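Local coordinates for maltose/maltodextrin-binding protein (Thermus thermophilus, PDB 2GH9), which binds maltotriose, probably as the periplasmic receptor that hands maltodextrins to an uptake system, at residues Lys2-Leu14 against Lys31-Lys45. Sequence-based numbering, arbitrary orientation.
Sequences KITVWTHFGGPEL and KVEVVEVPFAEIKQK. With GLC (alpha-D-glucopyranose), chain B; GLC (alpha-D-glucopyranose), chain C.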
loop_
_atom_site.group_PDB
_atom_site.type_symbol
_atom_site.label_atom_id
_atom_site.label_comp_id
_atom_site.label_asym_id
_atom_site.label_seq_id
_atom_site.Cartn_x
_atom_site.Cartn_y
_atom_site.Cartn_z
ATOM N N LYS A 2 -19.279 0.019 -24.425
ATOM C CA LYS A 2 -18.148 0.716 -23.758
ATOM C C LYS A 2 -18.177 0.493 -22.247
ATOM O O LYS A 2 -19.187 0.757 -21.595
ATOM C CB LYS A 2 -18.182 2.223 -24.042
ATOM C CG LYS A 2 -17.053 3.027 -23.336
ATOM C CD LYS A 2 -17.117 4.535 -23.636
ATOM C CE LYS A 2 -15.981 5.025 -24.551
ATOM N NZ LYS A 2 -15.970 6.534 -24.660
ATOM N N ILE A 3 -17.070 0.023 -21.689
ATOM C CA ILE A 3 -16.940 -0.029 -20.227
ATOM C C ILE A 3 -15.912 0.995 -19.769
ATOM O O ILE A 3 -15.034 1.360 -20.534
ATOM C CB ILE A 3 -16.562 -1.423 -19.713
ATOM C CG1 ILE A 3 -15.334 -1.971 -20.457
ATOM C CG2 ILE A 3 -17.771 -2.369 -19.821
ATOM C CD1 ILE A 3 -14.690 -3.113 -19.773
ATOM N N THR A 4 -16.037 1.460 -18.524
ATOM C CA THR A 4 -15.090 2.425 -17.972
ATOM C C THR A 4 -14.340 1.829 -16.785
ATOM O O THR A 4 -14.889 1.042 -16.007
ATOM C CB THR A 4 -15.760 3.756 -17.596
ATOM O OG1 THR A 4 -16.619 3.567 -16.471
ATOM C CG2 THR A 4 -16.583 4.299 -18.783
ATOM N N VAL A 5 -13.059 2.191 -16.706
ATOM C CA VAL A 5 -12.144 1.752 -15.651
ATOM C C VAL A 5 -11.646 2.980 -14.908
ATOM O O VAL A 5 -11.108 3.872 -15.522
ATOM C CB VAL A 5 -10.917 1.013 -16.237
ATOM C CG1 VAL A 5 -9.945 0.521 -15.119
ATOM C CG2 VAL A 5 -11.370 -0.139 -17.087
ATOM N N TRP A 6 -11.855 3.020 -13.595
ATOM C CA TRP A 6 -11.156 3.983 -12.736
ATOM C C TRP A 6 -9.833 3.402 -12.293
ATOM O O TRP A 6 -9.785 2.236 -11.872
ATOM C CB TRP A 6 -11.992 4.319 -11.511
ATOM C CG TRP A 6 -13.117 5.235 -11.803
ATOM C CD1 TRP A 6 -13.355 5.904 -12.970
ATOM C CD2 TRP A 6 -14.151 5.612 -10.900
ATOM N NE1 TRP A 6 -14.496 6.650 -12.859
ATOM C CE2 TRP A 6 -14.998 6.505 -11.590
ATOM C CE3 TRP A 6 -14.459 5.266 -9.575
ATOM C CZ2 TRP A 6 -16.127 7.073 -10.997
ATOM C CZ3 TRP A 6 -15.577 5.827 -8.988
ATOM C CH2 TRP A 6 -16.405 6.726 -9.703
ATOM N N THR A 7 -8.766 4.196 -12.400
ATOM C CA THR A 7 -7.441 3.763 -11.933
ATOM C C THR A 7 -6.656 4.884 -11.253
ATOM O O THR A 7 -6.780 6.045 -11.628
ATOM C CB THR A 7 -6.584 3.201 -13.110
ATOM O OG1 THR A 7 -5.390 2.628 -12.594
ATOM C CG2 THR A 7 -6.241 4.285 -14.121
ATOM N N HIS A 8 -5.831 4.508 -10.282
ATOM C CA HIS A 8 -4.889 5.424 -9.615
ATOM C C HIS A 8 -3.468 5.281 -10.163
ATOM O O HIS A 8 -2.508 5.891 -9.655
ATOM C CB HIS A 8 -4.881 5.225 -8.096
ATOM C CG HIS A 8 -4.654 3.810 -7.643
ATOM N ND1 HIS A 8 -3.401 3.305 -7.363
ATOM C CD2 HIS A 8 -5.532 2.818 -7.344
ATOM C CE1 HIS A 8 -3.514 2.051 -6.956
ATOM N NE2 HIS A 8 -4.799 1.739 -6.910
ATOM N N PHE A 9 -3.334 4.483 -11.217
ATOM C CA PHE A 9 -2.047 4.251 -11.814
ATOM C C PHE A 9 -1.581 5.488 -12.595
ATOM O O PHE A 9 -2.384 6.238 -13.169
ATOM C CB PHE A 9 -2.087 3.056 -12.786
ATOM C CG PHE A 9 -2.409 1.734 -12.153
ATOM C CD1 PHE A 9 -2.425 1.559 -10.774
ATOM C CD2 PHE A 9 -2.696 0.644 -12.958
ATOM C CE1 PHE A 9 -2.723 0.343 -10.221
ATOM C CE2 PHE A 9 -2.992 -0.577 -12.415
ATOM C CZ PHE A 9 -2.990 -0.737 -11.043
ATOM N N GLY A 10 -0.267 5.677 -12.614
ATOM C CA GLY A 10 0.371 6.638 -13.497
ATOM C C GLY A 10 1.572 6.004 -14.130
ATOM O O GLY A 10 1.864 4.826 -13.888
ATOM N N GLY A 11 2.236 6.774 -14.991
ATOM C CA GLY A 11 3.485 6.378 -15.574
ATOM C C GLY A 11 3.404 5.087 -16.361
ATOM O O GLY A 11 2.399 4.831 -17.041
ATOM N N PRO A 12 4.482 4.288 -16.307
ATOM C CA PRO A 12 4.515 2.960 -16.930
ATOM C C PRO A 12 3.346 2.034 -16.558
ATOM O O PRO A 12 2.860 1.276 -17.423
ATOM C CB PRO A 12 5.838 2.394 -16.452
ATOM C CG PRO A 12 6.703 3.596 -16.292
ATOM C CD PRO A 12 5.780 4.613 -15.679
ATOM N N GLU A 13 2.882 2.088 -15.303
ATOM C CA GLU A 13 1.751 1.238 -14.904
ATOM C C GLU A 13 0.492 1.592 -15.648
ATOM O O GLU A 13 -0.235 0.694 -16.102
ATOM C CB GLU A 13 1.477 1.315 -13.403
ATOM C CG GLU A 13 2.502 0.615 -12.535
ATOM C CD GLU A 13 2.110 0.632 -11.060
ATOM O OE1 GLU A 13 1.237 1.431 -10.688
ATOM O OE2 GLU A 13 2.666 -0.157 -10.260
ATOM N N LEU A 14 0.235 2.894 -15.752
ATOM C CA LEU A 14 -0.891 3.422 -16.503
ATOM C C LEU A 14 -0.781 3.054 -17.982
ATOM O O LEU A 14 -1.783 2.716 -18.612
ATOM C CB LEU A 14 -0.984 4.952 -16.363
ATOM C CG LEU A 14 -2.135 5.649 -17.096
ATOM C CD1 LEU A 14 -3.499 5.136 -16.598
ATOM C CD2 LEU A 14 -2.015 7.183 -16.970
ATOM N N LYS A 31 -15.197 -1.106 -26.391
ATOM C CA LYS A 31 -14.351 0.043 -26.060
ATOM C C LYS A 31 -14.125 0.120 -24.548
ATOM O O LYS A 31 -15.061 -0.040 -23.766
ATOM C CB LYS A 31 -14.979 1.348 -26.589
ATOM C CG LYS A 31 -14.715 1.568 -28.103
ATOM C CD LYS A 31 -15.579 2.680 -28.736
ATOM C CE LYS A 31 -14.984 4.089 -28.551
ATOM N NZ LYS A 31 -15.896 5.161 -29.101
ATOM N N VAL A 32 -12.874 0.332 -24.143
ATOM C CA VAL A 32 -12.530 0.504 -22.728
ATOM C C VAL A 32 -11.971 1.908 -22.500
ATOM O O VAL A 32 -10.946 2.278 -23.106
ATOM C CB VAL A 32 -11.500 -0.528 -22.258
ATOM C CG1 VAL A 32 -11.182 -0.325 -20.753
ATOM C CG2 VAL A 32 -12.002 -1.937 -22.513
ATOM N N GLU A 33 -12.644 2.687 -21.655
ATOM C CA GLU A 33 -12.154 4.011 -21.289
ATOM C C GLU A 33 -11.425 3.957 -19.926
ATOM O O GLU A 33 -12.006 3.612 -18.912
ATOM C CB GLU A 33 -13.271 5.079 -21.282
ATOM C CG GLU A 33 -12.698 6.530 -21.475
ATOM C CD GLU A 33 -13.641 7.659 -21.070
ATOM O OE1 GLU A 33 -14.873 7.554 -21.317
ATOM O OE2 GLU A 33 -13.157 8.673 -20.505
ATOM N N VAL A 34 -10.134 4.279 -19.944
ATOM C CA VAL A 34 -9.336 4.340 -18.720
ATOM C C VAL A 34 -9.425 5.771 -18.158
ATOM O O VAL A 34 -9.065 6.734 -18.823
ATOM C CB VAL A 34 -7.897 3.878 -19.004
ATOM C CG1 VAL A 34 -7.020 3.945 -17.724
ATOM C CG2 VAL A 34 -7.921 2.451 -19.590
ATOM N N VAL A 35 -9.956 5.898 -16.949
ATOM C CA VAL A 35 -10.161 7.188 -16.296
ATOM C C VAL A 35 -9.264 7.232 -15.054
ATOM O O VAL A 35 -9.351 6.366 -14.175
ATOM C CB VAL A 35 -11.669 7.426 -15.966
ATOM C CG1 VAL A 35 -11.894 8.706 -15.170
ATOM C CG2 VAL A 35 -12.509 7.477 -17.259
ATOM N N GLU A 36 -8.377 8.224 -15.023
ATOM C CA GLU A 36 -7.521 8.482 -13.867
ATOM C C GLU A 36 -8.293 9.179 -12.751
ATOM O O GLU A 36 -9.130 10.058 -12.996
ATOM C CB GLU A 36 -6.303 9.307 -14.261
ATOM C CG GLU A 36 -5.341 8.561 -15.166
ATOM C CD GLU A 36 -4.468 9.502 -15.996
ATOM O OE1 GLU A 36 -3.382 9.901 -15.519
ATOM O OE2 GLU A 36 -4.867 9.818 -17.140
ATOM N N VAL A 37 -8.015 8.734 -11.531
ATOM C CA VAL A 37 -8.652 9.212 -10.303
ATOM C C VAL A 37 -7.551 9.151 -9.254
ATOM O O VAL A 37 -6.855 8.124 -9.164
ATOM C CB VAL A 37 -9.780 8.303 -9.797
ATOM C CG1 VAL A 37 -10.540 8.994 -8.606
ATOM C CG2 VAL A 37 -10.724 7.828 -10.933
ATOM N N PRO A 38 -7.364 10.240 -8.475
ATOM C CA PRO A 38 -6.382 10.127 -7.382
ATOM C C PRO A 38 -6.793 9.031 -6.385
ATOM O O PRO A 38 -7.991 8.887 -6.037
ATOM C CB PRO A 38 -6.413 11.503 -6.728
ATOM C CG PRO A 38 -7.147 12.399 -7.673
ATOM C CD PRO A 38 -8.034 11.560 -8.486
ATOM N N PHE A 39 -5.798 8.270 -5.940
ATOM C CA PHE A 39 -5.994 7.121 -5.057
ATOM C C PHE A 39 -6.887 7.449 -3.869
ATOM O O PHE A 39 -7.811 6.692 -3.551
ATOM C CB PHE A 39 -4.627 6.603 -4.577
ATOM C CG PHE A 39 -4.709 5.578 -3.480
ATOM C CD1 PHE A 39 -4.894 4.237 -3.788
ATOM C CD2 PHE A 39 -4.613 5.948 -2.151
ATOM C CE1 PHE A 39 -4.965 3.295 -2.783
ATOM C CE2 PHE A 39 -4.702 5.004 -1.126
ATOM C CZ PHE A 39 -4.874 3.687 -1.441
ATOM N N ALA A 40 -6.634 8.599 -3.242
ATOM C CA ALA A 40 -7.309 8.990 -1.979
ATOM C C ALA A 40 -8.767 9.443 -2.162
ATOM O O ALA A 40 -9.474 9.706 -1.178
ATOM C CB ALA A 40 -6.485 10.080 -1.262
ATOM N N GLU A 41 -9.200 9.556 -3.421
ATOM C CA GLU A 41 -10.564 9.923 -3.782
ATOM C C GLU A 41 -11.434 8.759 -4.305
ATOM O O GLU A 41 -12.679 8.858 -4.330
ATOM C CB GLU A 41 -10.492 11.036 -4.836
ATOM C CG GLU A 41 -9.948 12.326 -4.272
ATOM C CD GLU A 41 -10.072 13.490 -5.209
ATOM O OE1 GLU A 41 -10.826 13.431 -6.196
ATOM O OE2 GLU A 41 -9.388 14.491 -4.972
ATOM N N ILE A 42 -10.809 7.648 -4.695
ATOM C CA ILE A 42 -11.538 6.565 -5.378
ATOM C C ILE A 42 -12.600 5.887 -4.530
ATOM O O ILE A 42 -13.728 5.701 -5.009
ATOM C CB ILE A 42 -10.601 5.451 -5.934
ATOM C CG1 ILE A 42 -9.718 5.974 -7.048
ATOM C CG2 ILE A 42 -11.413 4.274 -6.487
ATOM C CD1 ILE A 42 -8.640 4.944 -7.509
ATOM N N LYS A 43 -12.254 5.477 -3.312
ATOM C CA LYS A 43 -13.185 4.707 -2.470
ATOM C C LYS A 43 -14.526 5.444 -2.265
ATOM O O LYS A 43 -15.593 4.860 -2.456
ATOM C CB LYS A 43 -12.543 4.330 -1.118
ATOM C CG LYS A 43 -13.475 3.474 -0.211
ATOM C CD LYS A 43 -12.781 2.751 0.957
ATOM C CE LYS A 43 -12.029 3.662 1.918
ATOM N NZ LYS A 43 -12.815 4.801 2.461
ATOM N N GLN A 44 -14.456 6.726 -1.910
ATOM C CA GLN A 44 -15.652 7.520 -1.686
ATOM C C GLN A 44 -16.442 7.665 -2.986
ATOM O O GLN A 44 -17.650 7.511 -2.999
ATOM C CB GLN A 44 -15.292 8.898 -1.116
ATOM C CG GLN A 44 -16.526 9.793 -0.862
ATOM C CD GLN A 44 -16.187 11.128 -0.264
ATOM O OE1 GLN A 44 -15.331 11.849 -0.777
ATOM N NE2 GLN A 44 -16.871 11.487 0.816
ATOM N N LYS A 45 -15.747 7.935 -4.086
ATOM C CA LYS A 45 -16.401 8.096 -5.374
ATOM C C LYS A 45 -17.180 6.852 -5.758
ATOM O O LYS A 45 -18.307 6.947 -6.269
ATOM C CB LYS A 45 -15.379 8.429 -6.459
ATOM C CG LYS A 45 -15.090 9.912 -6.602
ATOM C CD LYS A 45 -13.844 10.161 -7.464
ATOM C CE LYS A 45 -14.133 9.989 -8.935
ATOM N NZ LYS A 45 -15.102 11.018 -9.432
HETATM C C1 GLC B . -0.462 5.998 -6.066
HETATM C C2 GLC B . -0.153 4.502 -6.100
HETATM C C3 GLC B . -0.718 3.836 -4.861
HETATM C C4 GLC B . -0.138 4.510 -3.608
HETATM C C5 GLC B . -0.445 6.016 -3.594
HETATM C C6 GLC B . 0.283 6.728 -2.438
HETATM O O1 GLC B . -1.866 6.168 -6.240
HETATM O O2 GLC B . -0.665 3.899 -7.309
HETATM O O3 GLC B . -0.455 2.424 -4.847
HETATM O O4 GLC B . -0.795 3.990 -2.466
HETATM O O5 GLC B . -0.036 6.591 -4.833
HETATM O O6 GLC B . 0.047 8.149 -2.454
HETATM C C1 GLC C . 0.053 3.329 -1.513
HETATM C C2 GLC C . -0.539 1.965 -1.210
HETATM C C3 GLC C . -1.882 2.143 -0.467
HETATM C C4 GLC C . -1.774 3.053 0.747
HETATM C C5 GLC C . -1.084 4.360 0.366
HETATM C C6 GLC C . -0.819 5.221 1.608
HETATM O O2 GLC C . -0.776 1.259 -2.431
HETATM O O3 GLC C . -2.399 0.885 -0.090
HETATM O O4 GLC C . -3.087 3.318 1.279
HETATM O O5 GLC C . 0.167 4.098 -0.309
HETATM O O6 GLC C . -0.770 6.616 1.295
HETATM O O HOH W 1 -17.920 7.687 -22.978
HETATM O O HOH W 2 -2.865 8.360 -7.542
#
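His8 and Phe39 meet edge to face at the sugar site: the ring planes stand at 82° and Phe39 CD1 lies 3.8 Å above the His8 plane, over its centre. Phe9 CD1 approaches the opposite face near the rim, so the imidazole is held between two aromatic side chains. The ring's edge serves the ligand, His8 ND1 lying 2.8 Å from O2 of the chain B glucose in a hydrogen bond whose donor could be either atom. His8 chi1 of 53° sets CG between the backbone N and the carbonyl carbon, so that the ring lies alongside the Phe39 side chain, pointing the same way. O4 of the same glucose lies over the centre of the Phe39 ring; Phe39 CZ reaches O4 of the chain C glucose at 3.3 Å. Behind this site, strands 3-7 and 32-36 run parallel, joined through helix 11-26 as a beta-alpha-beta unit of the kind from which the alpha/beta lobes of periplasmic binding proteins are built. The ladder comprises six backbone bonds from Ile3 N to Lys31 O through Val37 N to Thr7 O, the shortest being Val35 N to Val5 O at 2.7 Å. On one face of the sheet, Val5 CG2 meets Val32 CG1, and Thr7 CG2 touches Val34 CG1 at 3.7 Å, while Thr7 OG1 accepts from Phe9 N in an ST turn and itself donates to Val60 O of the adjoining strand 58-63. On the other face of the sheet, one face of the Trp6 indole takes Val37 CG2, 24° off the normal of the five-membered ring, and Lys45 CE, 4.2 Å from the six-membered centroid; both are CH-pi contacts. Val35 CB meets the indole edge at Trp6 CD1, 3.8 Å away. Replacing Trp6 by an alanine removes the indole and is likely to leave Val37 CG2 and the aliphatic part of Lys45 without the ring face they share, weakening the tie between strand 3-7 and helix 39-49.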